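Local coordinates for protein DNA helicase RecQ (Deinococcus radiodurans, PDB 4Q48) that probably couples ATP hydrolysis to the unwinding of duplex DNA, translocating in the 3'-5' direction, this chain being the catalytic core of the longer RecQ-family protein, at residues S206-N211 against V385-F390; S316-Y321 against A366-A371; R350-S355 against E360-E365. All blocks are in the same frame, centred on the assembly; numbering follows the deposited sequence.

How the contacts relate
The segment 206-211 follows the last strand of the first parallel sheet and leads into strand 212-218 of the second. The chain then builds most of the second sheet, forms helix 317-324, adds strand 334-340, makes helices 342-354 and 359-376, and returns at helix 382-389, where contact 1 closes the longest loop. Contact 2, joining 316-321 to 366-371, is nested inside it, and contact 3, the hairpin of helices 342-354 and 359-376, lies inside contact 2. Contacts 2 and 3 share helix 359-376, where Ala366 meets Leu352. Tyr389 packs against Met317 and Ala371, tying contact 1 to contact 2. Contacts 1 and 2 fasten the interdomain linker and the second helicase domain to the zinc-binding region, which contains contact 3.

Contact 1: residues S206-N211 against V385-F390; sequences SFDRPN and VLLHYF
Phe207 and Phe390 share the same first torsion, CG anti to the carbonyl carbon (chi1 -74° in Phe207), and on both residues the CB is directed at the opposing segment. The CB of Phe390 points from its backbone at the Phe207 ring and sits squarely over one face, 3.8 Å from the ring centroid and only 5° off the normal, a clear CH-pi contact. The first torsion of Phe390 then turns its own ring aside: the two rings lie nearly parallel, at 16°, but are slid so far apart that they barely overlap, so the methylene rather than the Phe390 ring covers that face.

Leu387 adds the second hydrophobic element, one turn of helix earlier. Its two methyls lie side by side against one side of the loop: CD2 is 3.9 Å from Phe207 CB and also near Asp208 N, and CD1 is 3.8 Å from Asp208 CB. The carboxylate of Asp208 is directed to another partner, a salt bridge from OD1 to Arg383. Within the loop, Asp208 N donates to Ser206 OG at 3.1 Å, an ST turn that bends the chain beside the leucine; Glu392 also binds Ser206 OG and Phe207 N.

This buried hydrophobic joint seats the linker between the two RecA-like domains of a RecQ core against the end of helix 382-389 and the residue that follows it, in the zinc-binding region.

Contact 2: residues S316-Y321 against A366-A371; sequences SMEGYY and ASKLDA
Lys368 NZ is gripped from several sides: it forms a salt bridge with Glu318 OE2 across the contact, a second one with Asp184, and a hydrogen bond with the hydroxyl of Tyr389. The modelled separation of NZ and OE2, 2.4 Å, is too short to be taken literally at this resolution, but the pairing of charges is plain. Lys368 bends early, at chi2 (-41°), then runs extended through its last two torsions to carry the ammonium across to the other helix. Glu318 turns at chi2 (88°) to meet it, and the two side chains cross at about a right angle. With two carboxylates beside it, the lysine is likely to keep its positive charge. An alanine in place of Glu318 would remove one of the carboxylates at Lys368, whose ammonium would probably be held less firmly, and would take away the weak partner of Ser316 OG.

The acidic residue also lies close to the start of its own helix. Ser316 is the N-cap, its OG accepting from Gly319 N at 3.1 Å in a nearly straight bond (167°), and the same hydroxyl makes a weak bond to Glu318 OE1 at 3.3 Å. The two carboxylate oxygens are therefore divided between cap and lysine.

Beside the polar pair, the contact is apolar. Met317 CG approaches Ala371 CB at 4.2 Å, the small alanine letting the backbones come to 7.1 Å between Met317 CA and Ala371 CA. Tyr389 of helix 382-389 touches both residues.

The arrangement docks the capped N terminus of helix 317-324, in the second RecA-like domain of the helicase, onto the long helix 359-376 of the RecQ zinc-binding region, with Asp184 bringing in the first domain.

Contact 3: residues R350-S355 against E360-E365; sequences RMLAQS and EVKRVE
Leu352 and Lys362 lie at the centre of an antiparallel helical hairpin, in which helix 342-354 turns through a short connection into helix 359-376. The axes of the short helical segments run at 171° to each other, and the gap of 10.5 Å between them is spanned by the side chains of Leu352 and Lys362.

The apolar part belongs to Leu352. Its CG stands anti to the backbone N (chi1 177°), which carries the branched end over to the second helix. There CD1 settles in the hollow between Lys362 and Glu365, 3.7 Å from Lys362 CA and 3.8 Å from Glu365 CB, while CD2 faces the carbonyl oxygen of Lys362. Only the methylene base of Glu365 takes part; its carboxylate leads away. The same CD2 also packs against Ala366, further along the helix.

The polar part belongs to the end of Lys362. Its aliphatic chain first passes Leu352 CD1, then bends at the last torsion (chi4 43°) so that NZ turns toward Ser355 O, in the C-terminal part of segment 350-355. Main-chain carbonyls in that region would be expected to attract the ammonium. Lys362 CE lies against Leu352 O, and Lys362 NZ makes a weak hydrogen bond to Ser355 O at 2.9 Å, with Ser355 CB 3.5 Å from the same nitrogen.

Contact 1: residues S206-N211 against V385-F390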
ATOM      1  N   SER A 206      -7.846   9.400  -1.393  1.00 50.08           N
ATOM      2  CA  SER A 206      -7.442   8.852  -2.674  1.00 44.72           C
ATOM      3  C   SER A 206      -5.936   8.674  -2.808  1.00 45.68           C
ATOM      4  O   SER A 206      -5.147   9.533  -2.409  1.00 44.16           O
ATOM      5  CB  SER A 206      -7.946   9.728  -3.801  1.00 44.56           C
ATOM      6  OG  SER A 206      -7.734   9.085  -5.028  1.00 41.89           O
ATOM      7  N   PHE A 207      -5.567   7.518  -3.355  1.00 43.01           N
ATOM      8  CA  PHE A 207      -4.194   7.190  -3.737  1.00 40.19           C
ATOM      9  C   PHE A 207      -3.948   7.580  -5.200  1.00 36.28           C
ATOM     10  O   PHE A 207      -2.819   7.590  -5.689  1.00 30.89           O
ATOM     11  CB  PHE A 207      -3.933   5.710  -3.535  1.00 33.60           C
ATOM     12  CG  PHE A 207      -3.792   5.319  -2.101  1.00 45.76           C
ATOM     13  CD1 PHE A 207      -4.927   5.153  -1.297  1.00 43.96           C
ATOM     14  CD2 PHE A 207      -2.529   5.106  -1.539  1.00 42.50           C
ATOM     15  CE1 PHE A 207      -4.805   4.780   0.039  1.00 39.23           C
ATOM     16  CE2 PHE A 207      -2.408   4.736  -0.192  1.00 45.02           C
ATOM     17  CZ  PHE A 207      -3.550   4.571   0.591  1.00 42.57           C
ATOM     18  N   ASP A 208      -5.027   7.901  -5.894  1.00 29.31           N
ATOM     19  CA  ASP A 208      -4.923   8.126  -7.298  1.00 33.67           C
ATOM     20  C   ASP A 208      -3.985   9.296  -7.597  1.00 41.07           C
ATOM     21  O   ASP A 208      -3.851  10.245  -6.823  1.00 39.88           O
ATOM     22  CB  ASP A 208      -6.292   8.378  -7.920  1.00 34.63           C
ATOM     23  CG  ASP A 208      -6.245   8.334  -9.435  1.00 34.74           C
ATOM     24  OD1 ASP A 208      -5.242   7.807  -9.978  1.00 27.64           O
ATOM     25  OD2 ASP A 208      -7.203   8.824 -10.068  1.00 38.27           O
ATOM     26  N   ARG A 209      -3.269   9.156  -8.703  1.00 43.55           N
ATOM     27  CA  ARG A 209      -2.454  10.220  -9.225  1.00 36.75           C
ATOM     28  C   ARG A 209      -2.827  10.383 -10.695  1.00 35.98           C
ATOM     29  O   ARG A 209      -2.127   9.934 -11.575  1.00 38.86           O
ATOM     30  CB  ARG A 209      -0.968   9.909  -9.032  1.00 34.50           C
ATOM     31  CG  ARG A 209      -0.571   9.638  -7.571  1.00 35.84           C
ATOM     32  CD  ARG A 209      -0.337  10.927  -6.779  1.00 35.40           C
ATOM     33  NE  ARG A 209       0.446  11.952  -7.473  1.00 33.57           N
ATOM     34  CZ  ARG A 209       1.775  11.940  -7.571  1.00 37.66           C
ATOM     35  NH1 ARG A 209       2.494  10.976  -7.000  1.00 35.39           N
ATOM     36  NH2 ARG A 209       2.396  12.909  -8.216  1.00 40.41           N
ATOM     37  N   PRO A 210      -3.968  11.016 -10.959  1.00 38.14           N
ATOM     38  CA  PRO A 210      -4.565  11.111 -12.298  1.00 34.57           C
ATOM     39  C   PRO A 210      -3.611  11.550 -13.434  1.00 38.07           C
ATOM     40  O   PRO A 210      -3.808  11.169 -14.603  1.00 32.78           O
ATOM     41  CB  PRO A 210      -5.660  12.158 -12.097  1.00 29.47           C
ATOM     42  CG  PRO A 210      -6.020  12.016 -10.642  1.00 39.13           C
ATOM     43  CD  PRO A 210      -4.737  11.764  -9.949  1.00 35.58           C
ATOM     44  N   ASN A 211      -2.598  12.350 -13.100  1.00 36.95           N
ATOM     45  CA  ASN A 211      -1.748  12.917 -14.130  1.00 32.31           C
ATOM     46  C   ASN A 211      -0.656  11.938 -14.538  1.00 35.31           C
ATOM     47  O   ASN A 211       0.019  12.131 -15.571  1.00 32.82           O
ATOM     48  CB  ASN A 211      -1.162  14.266 -13.673  1.00 29.97           C
ATOM     49  CG  ASN A 211      -0.337  14.153 -12.430  1.00 36.24           C
ATOM     50  OD1 ASN A 211      -0.805  13.639 -11.408  1.00 43.50           O
ATOM     51  ND2 ASN A 211       0.900  14.644 -12.488  1.00 31.47           N
ATOM     52  N   VAL A 385      -7.294  -1.677 -10.856  1.00 28.19           N
ATOM     53  CA  VAL A 385      -6.686  -2.802 -10.152  1.00 25.98           C
ATOM     54  C   VAL A 385      -5.680  -2.339  -9.116  1.00 29.72           C
ATOM     55  O   VAL A 385      -5.632  -2.880  -8.012  1.00 31.77           O
ATOM     56  CB  VAL A 385      -5.997  -3.777 -11.129  1.00 28.72           C
ATOM     57  CG1 VAL A 385      -5.060  -4.748 -10.393  1.00 27.27           C
ATOM     58  CG2 VAL A 385      -7.030  -4.545 -11.975  1.00 23.80           C
ATOM     59  N   LEU A 386      -4.876  -1.339  -9.480  1.00 34.35           N
ATOM     60  CA  LEU A 386      -3.814  -0.788  -8.614  1.00 33.22           C
ATOM     61  C   LEU A 386      -4.376  -0.163  -7.348  1.00 33.57           C
ATOM     62  O   LEU A 386      -3.918  -0.452  -6.247  1.00 32.55           O
ATOM     63  CB  LEU A 386      -2.983   0.258  -9.376  1.00 32.27           C
ATOM     64  CG  LEU A 386      -1.995   1.157  -8.621  1.00 32.11           C
ATOM     65  CD1 LEU A 386      -0.872   0.338  -8.015  1.00 34.17           C
ATOM     66  CD2 LEU A 386      -1.398   2.176  -9.547  1.00 30.56           C
ATOM     67  N   LEU A 387      -5.411   0.652  -7.521  1.00 34.08           N
ATOM     68  CA  LEU A 387      -6.009   1.410  -6.438  1.00 32.85           C
ATOM     69  C   LEU A 387      -6.772   0.471  -5.505  1.00 39.81           C
ATOM     70  O   LEU A 387      -6.814   0.694  -4.288  1.00 39.86           O
ATOM     71  CB  LEU A 387      -6.911   2.507  -7.015  1.00 34.18           C
ATOM     72  CG  LEU A 387      -6.129   3.607  -7.783  1.00 30.42           C
ATOM     73  CD1 LEU A 387      -7.032   4.676  -8.344  1.00 30.80           C
ATOM     74  CD2 LEU A 387      -5.068   4.252  -6.919  1.00 28.64           C
ATOM     75  N   HIS A 388      -7.319  -0.609  -6.066  1.00 40.71           N
ATOM     76  CA  HIS A 388      -8.059  -1.601  -5.289  1.00 38.18           C
ATOM     77  C   HIS A 388      -7.163  -2.278  -4.239  1.00 38.96           C
ATOM     78  O   HIS A 388      -7.593  -2.584  -3.126  1.00 42.67           O
ATOM     79  CB  HIS A 388      -8.669  -2.652  -6.223  1.00 39.53           C
ATOM     80  CG  HIS A 388      -9.223  -3.849  -5.507  1.00 47.04           C
ATOM     81  ND1 HIS A 388     -10.490  -3.867  -4.951  1.00 47.22           N
ATOM     82  CD2 HIS A 388      -8.671  -5.051  -5.223  1.00 39.48           C
ATOM     83  CE1 HIS A 388     -10.694  -5.034  -4.368  1.00 48.03           C
ATOM     84  NE2 HIS A 388      -9.608  -5.771  -4.519  1.00 51.84           N
ATOM     85  N   TYR A 389      -5.906  -2.490  -4.590  1.00 37.91           N
ATOM     86  CA  TYR A 389      -4.943  -3.076  -3.667  1.00 37.85           C
ATOM     87  C   TYR A 389      -4.810  -2.218  -2.397  1.00 42.74           C
ATOM     88  O   TYR A 389      -4.563  -2.731  -1.312  1.00 45.73           O
ATOM     89  CB  TYR A 389      -3.601  -3.201  -4.358  1.00 35.21           C
ATOM     90  CG  TYR A 389      -2.543  -3.982  -3.635  1.00 39.54           C
ATOM     91  CD1 TYR A 389      -2.527  -5.379  -3.677  1.00 39.85           C
ATOM     92  CD2 TYR A 389      -1.551  -3.334  -2.898  1.00 43.07           C
ATOM     93  CE1 TYR A 389      -1.538  -6.114  -3.011  1.00 40.86           C
ATOM     94  CE2 TYR A 389      -0.551  -4.064  -2.229  1.00 44.91           C
ATOM     95  CZ  TYR A 389      -0.547  -5.451  -2.301  1.00 46.78           C
ATOM     96  OH  TYR A 389       0.436  -6.174  -1.652  1.00 52.37           O
ATOM     97  N   PHE A 390      -4.997  -0.911  -2.531  1.00 40.52           N
ATOM     98  CA  PHE A 390      -4.875  -0.024  -1.384  1.00 44.54           C
ATOM     99  C   PHE A 390      -6.251   0.272  -0.783  1.00 45.52           C
ATOM    100  O   PHE A 390      -6.382   1.140   0.075  1.00 47.08           O
ATOM    101  CB  PHE A 390      -4.169   1.294  -1.780  1.00 42.08           C
ATOM    102  CG  PHE A 390      -2.773   1.102  -2.264  1.00 40.08           C
ATOM    103  CD1 PHE A 390      -1.733   0.882  -1.370  1.00 47.49           C
ATOM    104  CD2 PHE A 390      -2.499   1.083  -3.620  1.00 42.54           C
ATOM    105  CE1 PHE A 390      -0.431   0.662  -1.820  1.00 44.52           C
ATOM    106  CE2 PHE A 390      -1.199   0.867  -4.088  1.00 47.43           C
ATOM    107  CZ  PHE A 390      -0.164   0.656  -3.184  1.00 47.29           C
TER

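Contact 2: residues S316-Y321 against A366-A371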
ATOM      1  N   SER A 316       7.200  -5.238  -4.971  1.00 41.74           N
ATOM      2  CA  SER A 316       5.816  -5.287  -4.559  1.00 39.53           C
ATOM      3  C   SER A 316       4.977  -4.177  -5.183  1.00 41.42           C
ATOM      4  O   SER A 316       5.514  -3.246  -5.792  1.00 36.92           O
ATOM      5  CB  SER A 316       5.751  -5.195  -3.044  1.00 38.64           C
ATOM      6  OG  SER A 316       6.267  -3.950  -2.616  1.00 39.02           O
ATOM      7  N   MET A 317       3.660  -4.274  -4.994  1.00 41.92           N
ATOM      8  CA  MET A 317       2.737  -3.207  -5.364  1.00 37.55           C
ATOM      9  C   MET A 317       3.016  -1.935  -4.550  1.00 37.75           C
ATOM     10  O   MET A 317       2.933  -0.823  -5.079  1.00 37.84           O
ATOM     11  CB  MET A 317       1.280  -3.645  -5.166  1.00 33.13           C
ATOM     12  CG  MET A 317       0.766  -4.651  -6.179  1.00 34.44           C
ATOM     13  SD  MET A 317       0.672  -3.987  -7.845  1.00 43.40           S
ATOM     14  CE  MET A 317      -0.974  -3.286  -7.847  1.00 35.29           C
ATOM     15  N   GLU A 318       3.320  -2.098  -3.264  1.00 42.68           N
ATOM     16  CA  GLU A 318       3.687  -0.962  -2.410  1.00 45.84           C
ATOM     17  C   GLU A 318       4.875  -0.205  -3.006  1.00 44.84           C
ATOM     18  O   GLU A 318       4.811   1.013  -3.205  1.00 47.41           O
ATOM     19  CB  GLU A 318       4.073  -1.432  -1.010  1.00 46.61           C
ATOM     20  CG  GLU A 318       2.972  -2.015  -0.177  1.00 55.39           C
ATOM     21  CD  GLU A 318       2.813  -3.506  -0.418  1.00 54.98           C
ATOM     22  OE1 GLU A 318       3.162  -3.979  -1.525  1.00 42.90           O
ATOM     23  OE2 GLU A 318       2.385  -4.214   0.524  1.00 66.92           O
ATOM     24  N   GLY A 319       5.934  -0.949  -3.334  1.00 37.82           N
ATOM     25  CA  GLY A 319       7.124  -0.374  -3.927  1.00 40.55           C
ATOM     26  C   GLY A 319       6.869   0.258  -5.278  1.00 39.74           C
ATOM     27  O   GLY A 319       7.370   1.340  -5.572  1.00 42.64           O
ATOM     28  N   TYR A 320       6.082  -0.426  -6.095  1.00 39.13           N
ATOM     29  CA  TYR A 320       5.742   0.060  -7.420  1.00 36.69           C
ATOM     30  C   TYR A 320       5.008   1.395  -7.306  1.00 39.75           C
ATOM     31  O   TYR A 320       5.302   2.357  -8.029  1.00 39.79           O
ATOM     32  CB  TYR A 320       4.918  -0.988  -8.177  1.00 32.37           C
ATOM     33  CG  TYR A 320       4.410  -0.514  -9.511  1.00 35.28           C
ATOM     34  CD1 TYR A 320       5.239  -0.446 -10.619  1.00 34.31           C
ATOM     35  CD2 TYR A 320       3.098  -0.092  -9.650  1.00 34.22           C
ATOM     36  CE1 TYR A 320       4.758   0.016 -11.842  1.00 33.98           C
ATOM     37  CE2 TYR A 320       2.616   0.362 -10.854  1.00 34.14           C
ATOM     38  CZ  TYR A 320       3.443   0.418 -11.953  1.00 33.86           C
ATOM     39  OH  TYR A 320       2.927   0.876 -13.154  1.00 28.21           O
ATOM     40  N   TYR A 321       4.060   1.467  -6.389  1.00 38.77           N
ATOM     41  CA  TYR A 321       3.315   2.704  -6.193  1.00 37.82           C
ATOM     42  C   TYR A 321       4.204   3.849  -5.674  1.00 37.34           C
ATOM     43  O   TYR A 321       4.068   5.004  -6.099  1.00 36.00           O
ATOM     44  CB  TYR A 321       2.158   2.472  -5.228  1.00 38.93           C
ATOM     45  CG  TYR A 321       1.349   3.696  -5.005  1.00 38.86           C
ATOM     46  CD1 TYR A 321       0.337   4.052  -5.894  1.00 41.72           C
ATOM     47  CD2 TYR A 321       1.622   4.537  -3.936  1.00 38.23           C
ATOM     48  CE1 TYR A 321      -0.414   5.201  -5.695  1.00 37.04           C
ATOM     49  CE2 TYR A 321       0.895   5.689  -3.738  1.00 37.53           C
ATOM     50  CZ  TYR A 321      -0.120   6.012  -4.610  1.00 38.47           C
ATOM     51  OH  TYR A 321      -0.835   7.151  -4.374  1.00 42.58           O
ATOM     52  N   ALA A 366       5.022 -14.441  -1.665  1.00 47.19           N
ATOM     53  CA  ALA A 366       4.343 -15.128  -2.744  1.00 46.28           C
ATOM     54  C   ALA A 366       3.029 -14.441  -3.123  1.00 49.79           C
ATOM     55  O   ALA A 366       2.618 -14.477  -4.290  1.00 46.57           O
ATOM     56  CB  ALA A 366       4.083 -16.590  -2.366  1.00 54.44           C
ATOM     57  N   SER A 367       2.332 -13.868  -2.146  1.00 42.64           N
ATOM     58  CA  SER A 367       1.126 -13.137  -2.490  1.00 45.76           C
ATOM     59  C   SER A 367       1.500 -11.736  -2.971  1.00 46.71           C
ATOM     60  O   SER A 367       0.788 -11.167  -3.806  1.00 43.02           O
ATOM     61  CB  SER A 367       0.154 -13.059  -1.326  1.00 45.45           C
ATOM     62  OG  SER A 367       0.774 -12.456  -0.232  1.00 56.08           O
ATOM     63  N   LYS A 368       2.598 -11.176  -2.448  1.00 46.44           N
ATOM     64  CA  LYS A 368       3.079  -9.886  -2.938  1.00 40.12           C
ATOM     65  C   LYS A 368       3.227  -9.970  -4.429  1.00 39.77           C
ATOM     66  O   LYS A 368       2.721  -9.119  -5.155  1.00 39.70           O
ATOM     67  CB  LYS A 368       4.424  -9.489  -2.325  1.00 41.76           C
ATOM     68  CG  LYS A 368       4.391  -8.997  -0.890  1.00 51.60           C
ATOM     69  CD  LYS A 368       3.197  -8.083  -0.609  1.00 57.81           C
ATOM     70  CE  LYS A 368       3.228  -7.526   0.825  1.00 67.28           C
ATOM     71  NZ  LYS A 368       2.113  -6.567   1.105  1.00 64.60           N
ATOM     72  N   LEU A 369       3.897 -11.035  -4.867  1.00 40.63           N
ATOM     73  CA  LEU A 369       4.158 -11.301  -6.272  1.00 35.66           C
ATOM     74  C   LEU A 369       2.870 -11.587  -7.038  1.00 35.32           C
ATOM     75  O   LEU A 369       2.725 -11.172  -8.182  1.00 36.38           O
ATOM     76  CB  LEU A 369       5.123 -12.475  -6.422  1.00 41.65           C
ATOM     77  CG  LEU A 369       5.290 -12.929  -7.871  1.00 35.50           C
ATOM     78  CD1 LEU A 369       5.978 -11.823  -8.657  1.00 37.06           C
ATOM     79  CD2 LEU A 369       6.012 -14.241  -7.987  1.00 28.33           C
ATOM     80  N   ASP A 370       1.951 -12.328  -6.423  1.00 38.56           N
ATOM     81  CA  ASP A 370       0.686 -12.660  -7.078  1.00 35.65           C
ATOM     82  C   ASP A 370      -0.121 -11.392  -7.315  1.00 36.08           C
ATOM     83  O   ASP A 370      -0.757 -11.222  -8.360  1.00 32.74           O
ATOM     84  CB  ASP A 370      -0.131 -13.649  -6.247  1.00 34.10           C
ATOM     85  CG  ASP A 370      -1.490 -13.961  -6.881  1.00 51.42           C
ATOM     86  OD1 ASP A 370      -1.580 -14.763  -7.867  1.00 48.26           O
ATOM     87  OD2 ASP A 370      -2.481 -13.359  -6.389  1.00 53.25           O
ATOM     88  N   ALA A 371      -0.090 -10.508  -6.329  1.00 31.50           N
ATOM     89  CA  ALA A 371      -0.760  -9.256  -6.450  1.00 28.63           C
ATOM     90  C   ALA A 371      -0.167  -8.514  -7.642  1.00 37.58           C
ATOM     91  O   ALA A 371      -0.903  -8.090  -8.547  1.00 36.55           O
ATOM     92  CB  ALA A 371      -0.609  -8.464  -5.202  1.00 26.96           C
TER

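Contact 3: residues R350-S355 against E360-E365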
ATOM      1  N   ARG A 350      12.420 -18.203  -8.334  1.00 56.45           N
ATOM      2  CA  ARG A 350      13.542 -19.050  -7.927  1.00 60.49           C
ATOM      3  C   ARG A 350      14.183 -18.521  -6.643  1.00 63.07           C
ATOM      4  O   ARG A 350      14.474 -19.289  -5.731  1.00 67.85           O
ATOM      5  CB  ARG A 350      14.626 -19.103  -9.011  1.00 61.88           C
ATOM      6  CG  ARG A 350      15.968 -19.638  -8.482  1.00 70.89           C
ATOM      7  CD  ARG A 350      17.167 -19.517  -9.449  1.00 78.97           C
ATOM      8  NE  ARG A 350      17.788 -18.183  -9.459  1.00 86.23           N
ATOM      9  CZ  ARG A 350      18.537 -17.679  -8.472  1.00 86.80           C
ATOM     10  NH1 ARG A 350      18.758 -18.379  -7.363  1.00 84.17           N
ATOM     11  NH2 ARG A 350      19.057 -16.460  -8.584  1.00 82.26           N
ATOM     12  N   MET A 351      14.334 -17.205  -6.540  1.00 60.87           N
ATOM     13  CA  MET A 351      14.864 -16.603  -5.325  1.00 62.88           C
ATOM     14  C   MET A 351      13.953 -16.794  -4.121  1.00 70.92           C
ATOM     15  O   MET A 351      14.448 -16.999  -3.014  1.00 76.27           O
ATOM     16  CB  MET A 351      15.129 -15.127  -5.541  1.00 62.02           C
ATOM     17  CG  MET A 351      16.355 -14.896  -6.355  1.00 67.61           C
ATOM     18  SD  MET A 351      16.508 -13.185  -6.824  1.00 74.67           S
ATOM     19  CE  MET A 351      17.954 -13.308  -7.867  1.00 81.30           C
ATOM     20  N   LEU A 352      12.636 -16.712  -4.317  1.00 63.30           N
ATOM     21  CA  LEU A 352      11.736 -17.021  -3.223  1.00 62.69           C
ATOM     22  C   LEU A 352      12.030 -18.436  -2.768  1.00 65.11           C
ATOM     23  O   LEU A 352      12.106 -18.701  -1.568  1.00 68.56           O
ATOM     24  CB  LEU A 352      10.262 -16.882  -3.618  1.00 68.22           C
ATOM     25  CG  LEU A 352       9.256 -17.279  -2.509  1.00 73.37           C
ATOM     26  CD1 LEU A 352       9.454 -16.512  -1.176  1.00 62.34           C
ATOM     27  CD2 LEU A 352       7.785 -17.233  -2.976  1.00 58.43           C
ATOM     28  N   ALA A 353      12.229 -19.334  -3.727  1.00 63.18           N
ATOM     29  CA  ALA A 353      12.468 -20.740  -3.407  1.00 69.18           C
ATOM     30  C   ALA A 353      13.824 -21.010  -2.707  1.00 75.27           C
ATOM     31  O   ALA A 353      13.907 -21.842  -1.788  1.00 77.88           O
ATOM     32  CB  ALA A 353      12.354 -21.579  -4.683  1.00 64.27           C
ATOM     33  N   GLN A 354      14.864 -20.276  -3.086  1.00 70.91           N
ATOM     34  CA  GLN A 354      16.179 -20.488  -2.485  1.00 71.90           C
ATOM     35  C   GLN A 354      16.438 -19.542  -1.322  1.00 68.36           C
ATOM     36  O   GLN A 354      17.534 -19.482  -0.792  1.00 75.72           O
ATOM     37  CB  GLN A 354      17.268 -20.346  -3.537  1.00 74.42           C
ATOM     38  CG  GLN A 354      17.240 -21.458  -4.555  1.00 79.57           C
ATOM     39  CD  GLN A 354      18.105 -21.157  -5.753  1.00 87.83           C
ATOM     40  OE1 GLN A 354      18.748 -20.103  -5.823  1.00 85.11           O
ATOM     41  NE2 GLN A 354      18.120 -22.076  -6.718  1.00 92.91           N
ATOM     42  N   SER A 355      15.410 -18.805  -0.935  1.00 72.28           N
ATOM     43  CA  SER A 355      15.487 -17.884   0.185  1.00 69.08           C
ATOM     44  C   SER A 355      15.521 -18.720   1.467  1.00 74.46           C
ATOM     45  O   SER A 355      15.041 -19.862   1.482  1.00 70.18           O
ATOM     46  CB  SER A 355      14.286 -16.922   0.153  1.00 69.73           C
ATOM     47  OG  SER A 355      14.149 -16.164   1.342  1.00 73.62           O
ATOM     48  N   GLU A 360       6.233 -17.465   7.182  1.00 68.49           N
ATOM     49  CA  GLU A 360       5.270 -16.412   6.859  1.00 65.76           C
ATOM     50  C   GLU A 360       5.852 -15.378   5.919  1.00 59.74           C
ATOM     51  O   GLU A 360       5.115 -14.745   5.186  1.00 62.93           O
ATOM     52  CB  GLU A 360       4.725 -15.753   8.130  1.00 61.48           C
ATOM     53  CG  GLU A 360       5.774 -15.123   9.034  1.00 70.93           C
ATOM     54  CD  GLU A 360       6.380 -16.129  10.025  1.00 77.86           C
ATOM     55  OE1 GLU A 360       5.827 -17.246  10.163  1.00 69.57           O
ATOM     56  OE2 GLU A 360       7.403 -15.799  10.673  1.00 81.61           O
ATOM     57  N   VAL A 361       7.168 -15.237   5.892  1.00 57.58           N
ATOM     58  CA  VAL A 361       7.773 -14.294   4.966  1.00 61.24           C
ATOM     59  C   VAL A 361       7.728 -14.859   3.539  1.00 61.98           C
ATOM     60  O   VAL A 361       7.516 -14.121   2.572  1.00 62.35           O
ATOM     61  CB  VAL A 361       9.210 -13.961   5.370  1.00 66.22           C
ATOM     62  CG1 VAL A 361       9.831 -12.967   4.383  1.00 66.07           C
ATOM     63  CG2 VAL A 361       9.211 -13.393   6.770  1.00 63.56           C
ATOM     64  N   LYS A 362       7.932 -16.168   3.415  1.00 63.16           N
ATOM     65  CA  LYS A 362       7.754 -16.870   2.142  1.00 62.00           C
ATOM     66  C   LYS A 362       6.291 -16.814   1.680  1.00 58.07           C
ATOM     67  O   LYS A 362       6.004 -16.813   0.477  1.00 58.86           O
ATOM     68  CB  LYS A 362       8.200 -18.332   2.256  1.00 54.77           C
ATOM     69  CG  LYS A 362       9.674 -18.546   2.070  1.00 51.73           C
ATOM     70  CD  LYS A 362       9.961 -20.004   1.811  1.00 54.89           C
ATOM     71  CE  LYS A 362      11.282 -20.161   1.102  1.00 62.94           C
ATOM     72  NZ  LYS A 362      12.267 -19.256   1.746  1.00 72.04           N
ATOM     73  N   ARG A 363       5.379 -16.807   2.648  1.00 49.52           N
ATOM     74  CA  ARG A 363       3.966 -16.742   2.367  1.00 49.29           C
ATOM     75  C   ARG A 363       3.576 -15.350   1.884  1.00 55.54           C
ATOM     76  O   ARG A 363       2.853 -15.208   0.899  1.00 58.71           O
ATOM     77  CB  ARG A 363       3.161 -17.118   3.604  1.00 49.46           C
ATOM     78  CG  ARG A 363       1.664 -17.090   3.373  1.00 54.55           C
ATOM     79  CD  ARG A 363       0.896 -17.776   4.487  1.00 57.98           C
ATOM     80  NE  ARG A 363      -0.548 -17.681   4.269  1.00 66.06           N
ATOM     81  CZ  ARG A 363      -1.459 -17.789   5.233  1.00 71.26           C
ATOM     82  NH1 ARG A 363      -1.081 -17.994   6.493  1.00 73.68           N
ATOM     83  NH2 ARG A 363      -2.750 -17.694   4.940  1.00 68.89           N
ATOM     84  N   VAL A 364       4.070 -14.330   2.577  1.00 51.63           N
ATOM     85  CA  VAL A 364       3.856 -12.946   2.195  1.00 53.37           C
ATOM     86  C   VAL A 364       4.463 -12.627   0.820  1.00 52.12           C
ATOM     87  O   VAL A 364       3.772 -12.081  -0.040  1.00 52.68           O
ATOM     88  CB  VAL A 364       4.434 -11.978   3.281  1.00 59.64           C
ATOM     89  CG1 VAL A 364       4.560 -10.536   2.774  1.00 53.29           C
ATOM     90  CG2 VAL A 364       3.568 -12.020   4.521  1.00 65.89           C
ATOM     91  N   GLU A 365       5.734 -12.977   0.604  1.00 52.98           N
ATOM     92  CA  GLU A 365       6.415 -12.680  -0.666  1.00 56.14           C
ATOM     93  C   GLU A 365       5.702 -13.325  -1.884  1.00 53.95           C
ATOM     94  O   GLU A 365       5.759 -12.814  -2.998  1.00 51.36           O
ATOM     95  CB  GLU A 365       7.892 -13.121  -0.621  1.00 56.90           C
ATOM     96  CG  GLU A 365       8.812 -12.347   0.362  1.00 64.28           C
ATOM     97  CD  GLU A 365       8.850 -10.815   0.147  1.00 80.98           C
ATOM     98  OE1 GLU A 365       8.858 -10.348  -1.019  1.00 80.90           O
ATOM     99  OE2 GLU A 365       8.881 -10.066   1.160  1.00 81.33           O
TER